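5,10-methylenetetrahydrofolate dehydrogenase (Bombyx mori, PDB 5ZF1) probably oxidises 5,10-methylenetetrahydrofolate to its 5,10-methenyl form with NADP+ as hydride acceptor, a step of folate-dependent one-carbon metabolism. Local coordinates at residues G128-D133 and G171-M176; D120-I125 and I137-A142; I164-N169 and C197-P202. One frame throughout, in Å; residues are numbered along the deposited sequence. Where two conformers were deposited one is given.

Contacts 1 and 2 are buried and share helix 124-131, contact 2 at its start and contact 1 at its end. They touch each other where Pro173 meets Pro139 and Ala142. Contact 1 is apolar, made of sulfur and aliphatic carbon, whereas contact 2 relies on glycine, proline and two bridging waters where the backbones come close. Contact 3 is only partly buried and lies at the ends of two parallel strands; it is built on charge, with two arginines, a histidine and a sulfate. Its 164-169 loop runs directly into helix 171-178 of contact 1, and Asn169 packs on Phe122 of contact 2. All three contacts reach the second subunit.

Contact 1: G128-D133 and G171-M176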
ATOM      1  N   GLY B 128       4.712   4.683   1.950  1.00 20.92           N
ATOM      2  CA  GLY B 128       4.797   4.630   0.500  1.00 19.54           C
ATOM      3  C   GLY B 128       5.865   3.669   0.014  1.00 25.50           C
ATOM      4  O   GLY B 128       5.628   2.872  -0.894  1.00 20.81           O
ATOM      5  N   ARG B 129       7.046   3.708   0.632  1.00 20.74           N
ATOM      6  CA  ARG B 129       8.111   2.801   0.225  0.55 23.16           C
ATOM      7  C   ARG B 129       7.747   1.350   0.525  1.00 20.35           C
ATOM      8  O   ARG B 129       8.057   0.447  -0.264  1.00 21.04           O
ATOM      9  CB  ARG B 129       9.425   3.207   0.900  0.55 26.32           C
ATOM     10  CG  ARG B 129       9.984   4.553   0.395  0.55 24.71           C
ATOM     11  CD  ARG B 129      11.332   4.898   1.018  0.55 31.95           C
ATOM     12  NE  ARG B 129      12.352   3.903   0.697  0.55 32.39           N
ATOM     13  CZ  ARG B 129      13.084   3.900  -0.414  0.55 36.94           C
ATOM     14  NH1 ARG B 129      12.927   4.852  -1.329  0.55 34.74           N
ATOM     15  NH2 ARG B 129      13.980   2.944  -0.606  0.55 31.01           N
ATOM     16  N   LEU B 130       7.077   1.099   1.656  1.00 16.76           N
ATOM     17  CA  LEU B 130       6.609  -0.252   1.936  1.00 19.84           C
ATOM     18  C   LEU B 130       5.703  -0.747   0.819  1.00 24.30           C
ATOM     19  O   LEU B 130       5.822  -1.891   0.364  1.00 22.04           O
ATOM     20  CB  LEU B 130       5.852  -0.297   3.263  1.00 16.82           C
ATOM     21  CG  LEU B 130       5.239  -1.650   3.634  1.00 23.59           C
ATOM     22  CD1 LEU B 130       6.349  -2.640   3.875  1.00 30.02           C
ATOM     23  CD2 LEU B 130       4.335  -1.560   4.843  1.00 25.78           C
ATOM     24  N   CYS B 131       4.794   0.114   0.362  1.00 20.29           N
ATOM     25  CA  CYS B 131       3.739  -0.345  -0.523  1.00 22.14           C
ATOM     26  C   CYS B 131       4.211  -0.519  -1.960  1.00 20.23           C
ATOM     27  O   CYS B 131       3.595  -1.278  -2.710  1.00 22.22           O
ATOM     28  CB  CYS B 131       2.547   0.616  -0.428  1.00 22.16           C
ATOM     29  SG  CYS B 131       1.675   0.421   1.159  1.00 24.32           S
ATOM     30  N   VAL B 132       5.311   0.112  -2.344  1.00 17.64           N
ATOM     31  CA  VAL B 132       5.913  -0.164  -3.645  1.00 21.68           C
ATOM     32  C   VAL B 132       7.000  -1.219  -3.500  1.00 28.29           C
ATOM     33  O   VAL B 132       7.761  -1.461  -4.441  1.00 28.38           O
ATOM     34  CB  VAL B 132       6.460   1.115  -4.309  1.00 21.14           C
ATOM     35  CG1 VAL B 132       5.347   2.184  -4.382  1.00 20.49           C
ATOM     36  CG2 VAL B 132       7.658   1.658  -3.586  1.00 22.64           C
ATOM     37  N   ASP B 133       7.077  -1.845  -2.319  1.00 24.08           N
ATOM     38  CA  ASP B 133       7.928  -3.021  -2.087  1.00 31.02           C
ATOM     39  C   ASP B 133       9.415  -2.670  -2.231  1.00 31.04           C
ATOM     40  O   ASP B 133      10.185  -3.397  -2.857  1.00 36.73           O
ATOM     41  CB  ASP B 133       7.515  -4.176  -3.018  1.00 29.10           C
ATOM     42  CG  ASP B 133       7.927  -5.552  -2.504  1.00 34.40           C
ATOM     43  OD1 ASP B 133       8.359  -5.672  -1.332  1.00 34.47           O
ATOM     44  OD2 ASP B 133       7.805  -6.523  -3.295  1.00 31.69           O
ATOM     45  N   GLY B 171      -3.077  -3.957   9.944  1.00 17.55           N
ATOM     46  CA  GLY B 171      -3.560  -4.941   8.981  1.00 18.22           C
ATOM     47  C   GLY B 171      -3.033  -4.707   7.576  1.00 16.53           C
ATOM     48  O   GLY B 171      -2.629  -5.646   6.874  1.00 16.62           O
ATOM     49  N   MET B 172      -3.016  -3.448   7.138  1.00 15.00           N
ATOM     50  CA  MET B 172      -2.558  -3.165   5.784  1.00 16.73           C
ATOM     51  C   MET B 172      -1.067  -3.481   5.626  1.00 18.02           C
ATOM     52  O   MET B 172      -0.693  -4.153   4.652  1.00 17.30           O
ATOM     53  CB  MET B 172      -2.896  -1.715   5.406  1.00 17.22           C
ATOM     54  CG  MET B 172      -2.536  -1.324   3.985  1.00 19.62           C
ATOM     55  SD  MET B 172      -0.813  -0.753   3.839  1.00 23.58           S
ATOM     56  CE  MET B 172      -0.873   0.791   4.790  1.00 19.73           C
ATOM     57  N   PRO B 173      -0.189  -3.032   6.521  1.00 15.24           N
ATOM     58  CA  PRO B 173       1.224  -3.395   6.346  1.00 18.28           C
ATOM     59  C   PRO B 173       1.460  -4.893   6.427  1.00 18.65           C
ATOM     60  O   PRO B 173       2.346  -5.393   5.733  1.00 21.42           O
ATOM     61  CB  PRO B 173       1.930  -2.638   7.485  1.00 20.70           C
ATOM     62  CG  PRO B 173       0.989  -1.527   7.850  1.00 21.57           C
ATOM     63  CD  PRO B 173      -0.389  -2.067   7.616  1.00 18.45           C
ATOM     64  N   ILE B 174       0.696  -5.630   7.226  1.00 18.15           N
ATOM     65  CA  ILE B 174       0.858  -7.087   7.251  1.00 21.35           C
ATOM     66  C   ILE B 174       0.533  -7.677   5.885  1.00 22.34           C
ATOM     67  O   ILE B 174       1.303  -8.468   5.325  1.00 20.24           O
ATOM     68  CB  ILE B 174      -0.018  -7.709   8.350  1.00 18.99           C
ATOM     69  CG1 ILE B 174       0.558  -7.378   9.729  1.00 17.40           C
ATOM     70  CG2 ILE B 174      -0.128  -9.235   8.123  1.00 22.56           C
ATOM     71  CD1 ILE B 174      -0.272  -7.877  10.894  1.00 23.04           C
ATOM     72  N   ALA B 175      -0.635  -7.316   5.331  1.00 17.62           N
ATOM     73  CA  ALA B 175      -1.002  -7.843   4.017  1.00 18.37           C
ATOM     74  C   ALA B 175       0.015  -7.456   2.958  1.00 22.81           C
ATOM     75  O   ALA B 175       0.355  -8.272   2.089  1.00 23.26           O
ATOM     76  CB  ALA B 175      -2.395  -7.347   3.615  1.00 18.57           C
ATOM     77  N   MET B 176       0.521  -6.211   3.016  1.00 17.29           N
ATOM     78  CA  MET B 176       1.462  -5.746   2.000  0.70 16.94           C
ATOM     79  C   MET B 176       2.729  -6.587   2.004  1.00 23.80           C
ATOM     80  O   MET B 176       3.237  -6.962   0.941  1.00 23.89           O
ATOM     81  CB  MET B 176       1.791  -4.268   2.227  0.70 21.05           C
ATOM     82  CG  MET B 176       2.596  -3.601   1.110  0.70 28.71           C
ATOM     83  SD  MET B 176       1.750  -3.451  -0.493  0.70 24.67           S
ATOM     84  CE  MET B 176       0.287  -2.501  -0.105  0.70 26.61           C
TER
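Where the end of helix 124-131 packs on helix 171-178 of the NAD(P)-binding domain, Leu130 and Cys131 meet Met172, Pro173 and Met176, with no hydrogen bond between the two segments. The backbones come nearest at Cys131 and Met176, whose CA atoms are 6.4 Å apart. Leu130 points toward the other helix. Its CG stands anti to the backbone N (chi1 177°), and the branch atom CD2 reaches CB of Pro173 at 3.7 Å, the two side chains crossing at about a right angle. Against Met176, Leu130 slides past in the opposite direction, CG to CG at 4.1 Å.

The SG of Cys131 meets both methionines, lying 3.8 Å from SD of Met172. The Met176 chain is bent at both chi2 and chi3, which folds its end over Cys131 and sets CE 3.5 Å from SG. Met176 was modelled in two conformers, and this approach is that of the one described. The same sulfur-rich patch continues across the dimer interface, where Cys131 and Met176 pack on their own counterparts in the second subunit.

Helix 124-131 stops right beside this packing in a Schellman motif. Asp133, with positive phi (65°), is its C-prime residue; Leu134 N bonds back to Arg129 O, and Asp133 N to Leu130 O at 3.0 Å. The carboxylate of Asp133 then accepts from Asp181 N. Helix 171-178 is itself the connection from strand 160-164 to the adjacent parallel strand 193-197, the beta-alpha-beta crossover of a Rossmann-type NAD(P)-binding domain.

Contact 2: D120-I125 and I137-A142; sequences DGFHII and IVPATA
Asp120 and Ala140 are joined by a water that makes three hydrogen bonds. It donates to Asp120 O and Asp120 OD1, each at 2.7 Å, and accepts from Ala140 N at 2.9 Å. The loops leading into two helices meet here in the Rossmann-type NAD(P)-binding domain: Pro139 is the N-cap of helix 140-151, and His123 is the N-cap of helix 124-131. The His123 ring accepts from Ile125 N at ND1, almost in its own plane.

The backbones are closest at Gly121 and Pro139. Gly121 has positive phi (68°), and its bare CA lies 3.5 Å from Ile137 O; a CB there would run into that carbonyl. A second water donates to both Gly121 O and Ile137 O, tying the two carbonyls together just beyond the CA contact. Pro139 contributes a CA-H...O contact to Asp120 O at 3.3 Å. Phe122 also touches Asn169, and helix 277-298 covers Asp120 and Ala140 through Leu285. The Phe122 ring has Asp120 O over one face, toward the rim, while its CE1 comes obliquely to within 3.9 Å of Pro139 CB.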
ATOM      1  N   ASP B 120       8.430   4.058  14.146  1.00 21.04           N
ATOM      2  CA  ASP B 120       7.150   3.381  13.972  1.00 21.44           C
ATOM      3  C   ASP B 120       6.809   3.138  12.511  1.00 22.94           C
ATOM      4  O   ASP B 120       5.892   2.348  12.229  1.00 24.84           O
ATOM      5  CB  ASP B 120       6.014   4.198  14.591  1.00 23.39           C
ATOM      6  CG  ASP B 120       5.645   3.735  15.990  1.00 31.65           C
ATOM      7  OD1 ASP B 120       5.623   2.513  16.252  1.00 28.27           O
ATOM      8  OD2 ASP B 120       5.364   4.613  16.830  1.00 31.15           O
ATOM      9  N   GLY B 121       7.498   3.808  11.591  1.00 21.90           N
ATOM     10  CA  GLY B 121       7.240   3.615  10.174  1.00 20.59           C
ATOM     11  C   GLY B 121       5.898   4.123   9.714  1.00 19.42           C
ATOM     12  O   GLY B 121       5.386   3.657   8.692  1.00 20.69           O
ATOM     13  N   PHE B 122       5.323   5.089  10.414  1.00 21.04           N
ATOM     14  CA  PHE B 122       3.996   5.566  10.049  1.00 20.94           C
ATOM     15  C   PHE B 122       4.009   6.782   9.128  1.00 23.44           C
ATOM     16  O   PHE B 122       2.948   7.147   8.607  1.00 25.69           O
ATOM     17  CB  PHE B 122       3.181   5.895  11.302  1.00 22.50           C
ATOM     18  CG  PHE B 122       2.812   4.684  12.133  1.00 19.32           C
ATOM     19  CD1 PHE B 122       2.609   3.439  11.544  1.00 24.92           C
ATOM     20  CD2 PHE B 122       2.697   4.797  13.503  1.00 22.37           C
ATOM     21  CE1 PHE B 122       2.279   2.337  12.322  1.00 31.15           C
ATOM     22  CE2 PHE B 122       2.377   3.702  14.285  1.00 23.34           C
ATOM     23  CZ  PHE B 122       2.163   2.475  13.700  1.00 26.19           C
ATOM     24  N   HIS B 123       5.161   7.400   8.896  1.00 22.26           N
ATOM     25  CA  HIS B 123       5.239   8.530   7.975  1.00 23.17           C
ATOM     26  C   HIS B 123       4.844   8.086   6.568  1.00 20.96           C
ATOM     27  O   HIS B 123       5.206   6.990   6.127  1.00 21.20           O
ATOM     28  CB  HIS B 123       6.666   9.094   7.980  1.00 23.96           C
ATOM     29  CG  HIS B 123       6.807  10.427   7.313  1.00 25.30           C
ATOM     30  ND1 HIS B 123       6.695  10.595   5.949  1.00 26.52           N
ATOM     31  CD2 HIS B 123       7.097  11.650   7.820  1.00 24.60           C
ATOM     32  CE1 HIS B 123       6.874  11.870   5.650  1.00 28.05           C
ATOM     33  NE2 HIS B 123       7.119  12.531   6.767  1.00 24.93           N
ATOM     34  N   ILE B 124       4.113   8.949   5.849  1.00 25.55           N
ATOM     35  CA  ILE B 124       3.611   8.550   4.533  1.00 21.47           C
ATOM     36  C   ILE B 124       4.742   8.138   3.599  1.00 20.91           C
ATOM     37  O   ILE B 124       4.566   7.236   2.767  1.00 18.97           O
ATOM     38  CB  ILE B 124       2.733   9.662   3.914  1.00 24.42           C
ATOM     39  CG1 ILE B 124       3.475  10.988   3.877  1.00 29.30           C
ATOM     40  CG2 ILE B 124       1.413   9.756   4.666  1.00 24.85           C
ATOM     41  CD1 ILE B 124       2.806  12.033   2.998  1.00 36.00           C
ATOM     42  N   ILE B 125       5.922   8.761   3.724  1.00 20.99           N
ATOM     43  CA  ILE B 125       7.052   8.363   2.887  1.00 21.38           C
ATOM     44  C   ILE B 125       7.479   6.939   3.210  1.00 23.17           C
ATOM     45  O   ILE B 125       7.801   6.154   2.312  1.00 19.85           O
ATOM     46  CB  ILE B 125       8.219   9.357   3.038  1.00 22.97           C
ATOM     47  CG1 ILE B 125       7.863  10.685   2.346  1.00 24.53           C
ATOM     48  CG2 ILE B 125       9.503   8.783   2.459  1.00 26.41           C
ATOM     49  CD1 ILE B 125       8.855  11.822   2.613  1.00 23.84           C
ATOM     50  N   ILE B 137      11.497   1.843   6.611  1.00 21.98           N
ATOM     51  CA  ILE B 137      11.213   1.499   8.003  1.00 18.09           C
ATOM     52  C   ILE B 137       9.794   0.955   8.046  1.00 25.33           C
ATOM     53  O   ILE B 137       8.840   1.658   7.695  1.00 22.98           O
ATOM     54  CB  ILE B 137      11.370   2.708   8.933  1.00 21.05           C
ATOM     55  CG1 ILE B 137      12.797   3.245   8.830  1.00 25.81           C
ATOM     56  CG2 ILE B 137      11.004   2.287  10.370  1.00 25.61           C
ATOM     57  CD1 ILE B 137      13.117   4.374   9.802  1.00 25.45           C
ATOM     58  N   VAL B 138       9.655  -0.296   8.469  1.00 23.52           N
ATOM     59  CA  VAL B 138       8.374  -1.005   8.425  1.00 24.93           C
ATOM     60  C   VAL B 138       7.702  -0.946   9.793  1.00 26.01           C
ATOM     61  O   VAL B 138       8.394  -1.036  10.822  1.00 23.23           O
ATOM     62  CB  VAL B 138       8.597  -2.456   7.973  1.00 21.32           C
ATOM     63  CG1 VAL B 138       7.305  -3.218   7.970  1.00 25.87           C
ATOM     64  CG2 VAL B 138       9.275  -2.491   6.608  1.00 29.48           C
ATOM     65  N   PRO B 139       6.373  -0.788   9.866  1.00 20.79           N
ATOM     66  CA  PRO B 139       5.707  -0.753  11.174  1.00 20.14           C
ATOM     67  C   PRO B 139       5.995  -2.013  11.976  1.00 19.20           C
ATOM     68  O   PRO B 139       6.079  -3.116  11.434  1.00 20.34           O
ATOM     69  CB  PRO B 139       4.224  -0.631  10.810  1.00 22.04           C
ATOM     70  CG  PRO B 139       4.258   0.072   9.467  1.00 21.22           C
ATOM     71  CD  PRO B 139       5.452  -0.477   8.755  1.00 22.93           C
ATOM     72  N   ALA B 140       6.165  -1.836  13.289  1.00 21.51           N
ATOM     73  CA  ALA B 140       6.810  -2.863  14.108  1.00 19.93           C
ATOM     74  C   ALA B 140       5.927  -4.090  14.320  1.00 21.13           C
ATOM     75  O   ALA B 140       6.417  -5.227  14.291  1.00 21.45           O
ATOM     76  CB  ALA B 140       7.217  -2.263  15.457  1.00 23.03           C
ATOM     77  N   THR B 141       4.628  -3.895  14.554  1.00 23.63           N
ATOM     78  CA  THR B 141       3.757  -5.050  14.752  1.00 24.23           C
ATOM     79  C   THR B 141       3.656  -5.880  13.478  1.00 22.75           C
ATOM     80  O   THR B 141       3.689  -7.115  13.523  1.00 22.09           O
ATOM     81  CB  THR B 141       2.370  -4.593  15.220  1.00 19.58           C
ATOM     82  OG1 THR B 141       2.484  -3.920  16.477  1.00 29.69           O
ATOM     83  CG2 THR B 141       1.446  -5.790  15.411  1.00 22.80           C
ATOM     84  N   ALA B 142       3.543  -5.220  12.325  1.00 22.24           N
ATOM     85  CA  ALA B 142       3.543  -5.959  11.069  1.00 26.63           C
ATOM     86  C   ALA B 142       4.860  -6.696  10.878  1.00 25.59           C
ATOM     87  O   ALA B 142       4.885  -7.867  10.480  1.00 25.00           O
ATOM     88  CB  ALA B 142       3.269  -5.005   9.897  1.00 25.94           C
TER
HETATM   89  O   HOH W   1       5.208   0.752  14.278  1.00 24.23           O
HETATM   90  O   HOH W   2       6.319   1.928   6.587  1.00 21.83           O

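Contact 3: I164-N169 and C197-P202. With SO4 (sulfate ion), chain E.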
ATOM      1  N   ILE B 164      -7.278 -10.782   8.487  1.00 15.03           N
ATOM      2  CA  ILE B 164      -8.564 -10.245   8.946  1.00 14.08           C
ATOM      3  C   ILE B 164      -8.260  -8.913   9.614  1.00 14.74           C
ATOM      4  O   ILE B 164      -7.701  -8.878  10.713  1.00 17.95           O
ATOM      5  CB  ILE B 164      -9.285 -11.206   9.909  1.00 15.55           C
ATOM      6  CG1 ILE B 164      -9.471 -12.570   9.255  1.00 17.87           C
ATOM      7  CG2 ILE B 164     -10.673 -10.611  10.298  1.00 17.64           C
ATOM      8  CD1 ILE B 164     -10.018 -13.636  10.161  1.00 18.83           C
ATOM      9  N   GLY B 165      -8.586  -7.815   8.941  1.00 15.85           N
ATOM     10  CA  GLY B 165      -8.246  -6.490   9.446  1.00 15.78           C
ATOM     11  C   GLY B 165      -7.478  -5.743   8.380  1.00 16.46           C
ATOM     12  O   GLY B 165      -6.551  -6.261   7.761  1.00 16.83           O
ATOM     13  N   ARG B 166      -7.891  -4.492   8.130  1.00 15.87           N
ATOM     14  CA  ARG B 166      -7.293  -3.635   7.107  1.00 13.50           C
ATOM     15  C   ARG B 166      -6.745  -2.329   7.681  1.00 14.68           C
ATOM     16  O   ARG B 166      -6.525  -1.366   6.923  1.00 16.10           O
ATOM     17  CB  ARG B 166      -8.308  -3.329   5.997  1.00 11.82           C
ATOM     18  CG  ARG B 166      -9.549  -2.587   6.506  1.00 16.18           C
ATOM     19  CD  ARG B 166     -10.554  -2.324   5.393  1.00 15.89           C
ATOM     20  NE  ARG B 166     -11.763  -1.749   6.003  1.00 17.16           N
ATOM     21  CZ  ARG B 166     -12.876  -1.443   5.344  1.00 18.65           C
ATOM     22  NH1 ARG B 166     -12.959  -1.626   4.033  1.00 15.65           N
ATOM     23  NH2 ARG B 166     -13.906  -0.949   6.015  1.00 17.85           N
ATOM     24  N   SER B 167      -6.523  -2.262   8.992  1.00 15.79           N
ATOM     25  CA  SER B 167      -6.074  -1.008   9.596  1.00 17.11           C
ATOM     26  C   SER B 167      -4.770  -0.521   8.961  1.00 17.87           C
ATOM     27  O   SER B 167      -3.893  -1.307   8.584  1.00 17.05           O
ATOM     28  CB  SER B 167      -5.892  -1.174  11.109  1.00 19.93           C
ATOM     29  OG  SER B 167      -4.767  -2.001  11.422  1.00 20.60           O
ATOM     30  N   LYS B 168      -4.633   0.804   8.854  1.00 14.74           N
ATOM     31  CA  LYS B 168      -3.464   1.332   8.149  1.00 17.73           C
ATOM     32  C   LYS B 168      -2.188   1.118   8.938  1.00 19.39           C
ATOM     33  O   LYS B 168      -1.102   1.038   8.349  1.00 19.40           O
ATOM     34  CB  LYS B 168      -3.659   2.819   7.851  1.00 18.42           C
ATOM     35  CG  LYS B 168      -4.828   3.100   6.950  1.00 19.22           C
ATOM     36  CD  LYS B 168      -4.731   2.295   5.663  1.00 18.69           C
ATOM     37  CE  LYS B 168      -5.917   2.561   4.756  1.00 20.67           C
ATOM     38  NZ  LYS B 168      -5.714   1.899   3.429  1.00 17.86           N
ATOM     39  N   ASN B 169      -2.301   1.012  10.258  1.00 20.06           N
ATOM     40  CA  ASN B 169      -1.111   0.826  11.076  0.70 21.57           C
ATOM     41  C   ASN B 169      -0.698  -0.629  11.212  1.00 20.70           C
ATOM     42  O   ASN B 169       0.483  -0.894  11.471  1.00 21.31           O
ATOM     43  CB  ASN B 169      -1.318   1.387  12.482  0.70 22.11           C
ATOM     44  CG  ASN B 169      -1.179   2.895  12.545  0.70 22.35           C
ATOM     45  OD1 ASN B 169      -1.042   3.578  11.524  0.70 23.64           O
ATOM     46  ND2 ASN B 169      -1.231   3.427  13.758  0.70 27.89           N
ATOM     47  N   CYS B 197      -9.640  -9.494   4.403  1.00 12.91           N
ATOM     48  CA  CYS B 197     -10.995  -9.463   4.933  1.00 15.03           C
ATOM     49  C   CYS B 197     -11.080  -8.348   5.961  1.00 14.25           C
ATOM     50  O   CYS B 197     -10.072  -7.918   6.522  1.00 15.50           O
ATOM     51  CB  CYS B 197     -11.367 -10.802   5.573  1.00 15.51           C
ATOM     52  SG  CYS B 197     -11.449 -12.192   4.416  1.00 19.41           S
ATOM     53  N   HIS B 198     -12.299  -7.873   6.203  1.00 15.32           N
ATOM     54  CA  HIS B 198     -12.444  -6.698   7.060  1.00 14.43           C
ATOM     55  C   HIS B 198     -13.865  -6.646   7.605  1.00 15.51           C
ATOM     56  O   HIS B 198     -14.641  -7.596   7.469  1.00 14.39           O
ATOM     57  CB  HIS B 198     -12.101  -5.406   6.310  1.00 14.07           C
ATOM     58  CG  HIS B 198     -12.812  -5.252   4.999  1.00 13.77           C
ATOM     59  ND1 HIS B 198     -14.174  -5.022   4.899  1.00 14.97           N
ATOM     60  CD2 HIS B 198     -12.342  -5.290   3.728  1.00 13.28           C
ATOM     61  CE1 HIS B 198     -14.505  -4.927   3.621  1.00 14.13           C
ATOM     62  NE2 HIS B 198     -13.414  -5.101   2.891  1.00 15.60           N
ATOM     63  N   ARG B 199     -14.199  -5.507   8.216  1.00 16.39           N
ATOM     64  CA  ARG B 199     -15.441  -5.371   8.970  1.00 15.83           C
ATOM     65  C   ARG B 199     -16.669  -5.625   8.115  1.00 16.83           C
ATOM     66  O   ARG B 199     -17.700  -6.040   8.649  1.00 17.78           O
ATOM     67  CB  ARG B 199     -15.524  -3.980   9.603  1.00 12.44           C
ATOM     68  CG  ARG B 199     -15.597  -2.840   8.603  1.00 19.79           C
ATOM     69  CD  ARG B 199     -15.409  -1.481   9.273  1.00 19.78           C
ATOM     70  NE  ARG B 199     -14.143  -1.407   9.998  1.00 18.44           N
ATOM     71  CZ  ARG B 199     -13.758  -0.377  10.752  1.00 25.39           C
ATOM     72  NH1 ARG B 199     -14.546   0.691  10.880  1.00 21.41           N
ATOM     73  NH2 ARG B 199     -12.582  -0.408  11.379  1.00 22.46           N
ATOM     74  N   TYR B 200     -16.586  -5.422   6.801  1.00 15.34           N
ATOM     75  CA  TYR B 200     -17.757  -5.601   5.949  1.00 15.59           C
ATOM     76  C   TYR B 200     -17.737  -6.901   5.142  1.00 16.08           C
ATOM     77  O   TYR B 200     -18.637  -7.126   4.334  1.00 16.09           O
ATOM     78  CB  TYR B 200     -17.906  -4.398   5.012  1.00 15.79           C
ATOM     79  CG  TYR B 200     -18.116  -3.073   5.729  1.00 15.22           C
ATOM     80  CD1 TYR B 200     -19.125  -2.920   6.679  1.00 17.25           C
ATOM     81  CD2 TYR B 200     -17.321  -1.963   5.423  1.00 15.15           C
ATOM     82  CE1 TYR B 200     -19.313  -1.710   7.313  1.00 14.71           C
ATOM     83  CE2 TYR B 200     -17.511  -0.724   6.066  1.00 16.34           C
ATOM     84  CZ  TYR B 200     -18.507  -0.622   7.009  1.00 15.89           C
ATOM     85  OH  TYR B 200     -18.734   0.588   7.655  1.00 17.29           O
ATOM     86  N   THR B 201     -16.721  -7.742   5.312  1.00 14.91           N
ATOM     87  CA  THR B 201     -16.766  -9.071   4.723  1.00 13.84           C
ATOM     88  C   THR B 201     -17.905  -9.864   5.349  1.00 13.46           C
ATOM     89  O   THR B 201     -17.957  -9.989   6.583  1.00 14.59           O
ATOM     90  CB  THR B 201     -15.439  -9.803   4.963  1.00 15.74           C
ATOM     91  OG1 THR B 201     -14.382  -9.045   4.374  1.00 13.02           O
ATOM     92  CG2 THR B 201     -15.471 -11.204   4.347  1.00 15.26           C
ATOM     93  N   PRO B 202     -18.810 -10.424   4.548  1.00 14.46           N
ATOM     94  CA  PRO B 202     -19.892 -11.248   5.109  1.00 14.07           C
ATOM     95  C   PRO B 202     -19.345 -12.469   5.834  1.00 17.83           C
ATOM     96  O   PRO B 202     -18.321 -13.048   5.446  1.00 19.16           O
ATOM     97  CB  PRO B 202     -20.708 -11.660   3.876  1.00 17.68           C
ATOM     98  CG  PRO B 202     -20.310 -10.693   2.778  1.00 16.72           C
ATOM     99  CD  PRO B 202     -18.875 -10.308   3.088  1.00 16.31           C
TER
HETATM  100  S   SO4 E 401     -11.311  -3.879  10.127  1.00 19.71           S
HETATM  101  O1  SO4 E 401      -9.979  -3.351   9.833  1.00 18.04           O
HETATM  102  O2  SO4 E 401     -11.409  -5.318  10.268  1.00 21.34           O
HETATM  103  O3  SO4 E 401     -11.723  -3.277  11.388  1.00 24.10           O
HETATM  104  O4  SO4 E 401     -12.259  -3.457   9.085  1.00 18.92           O
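Cys197 opens the contact as the parallel bridge partner of Ile164, its carbonyl O accepting from Gly165 N at 2.8 Å in a nearly straight bond (175°). At His198 the chain leaves the strand, and the guanidinium of Arg166 stacks on the ring, centres 4.0 Å apart and planes at 15°, with NH1 over the ring centre; OG1 of Thr201 lies over the opposite face. The His198 ring is fixed at both nitrogens: ND1 accepts from Tyr200 N, and NE2 bonds to Ala192 O of the second subunit, which would fit a neutral ring with its proton on NE2. Arg166 reaches across with an extended chain, and its NH1 makes a salt bridge to Asp191 of the second subunit. An alanine in place of Arg166 would probably uncover one face of His198 and leave that aspartate without its mate.

These are the loops after strands 160-164 and 193-197 of the Rossmann-type sheet, and the sulfate they hold, probably from the crystallisation liquor, sits where a phosphate of NADP+ might plausibly bind. Arg166 N donates to its O1 at 2.9 Å. Arg199 grips it three ways, through N to O4, NE to O4 (2.9 Å) and NH2 to O3 (3.0 Å), with the sulfur at the edge of its guanidinium. Thr220 OG1 also bonds to the sulfate. The anion would probably ease the repulsion between the two arginines, Arg166 NH2 being 4.0 Å from Arg199 NE. Tyr200 follows, its ring steep to the Arg166 guanidinium (82°) and its CD2 3.6 Å from Arg166 NH2. Thr201 closes the type I turn begun at His198, its OG1 accepting from His198 N at 3.0 Å.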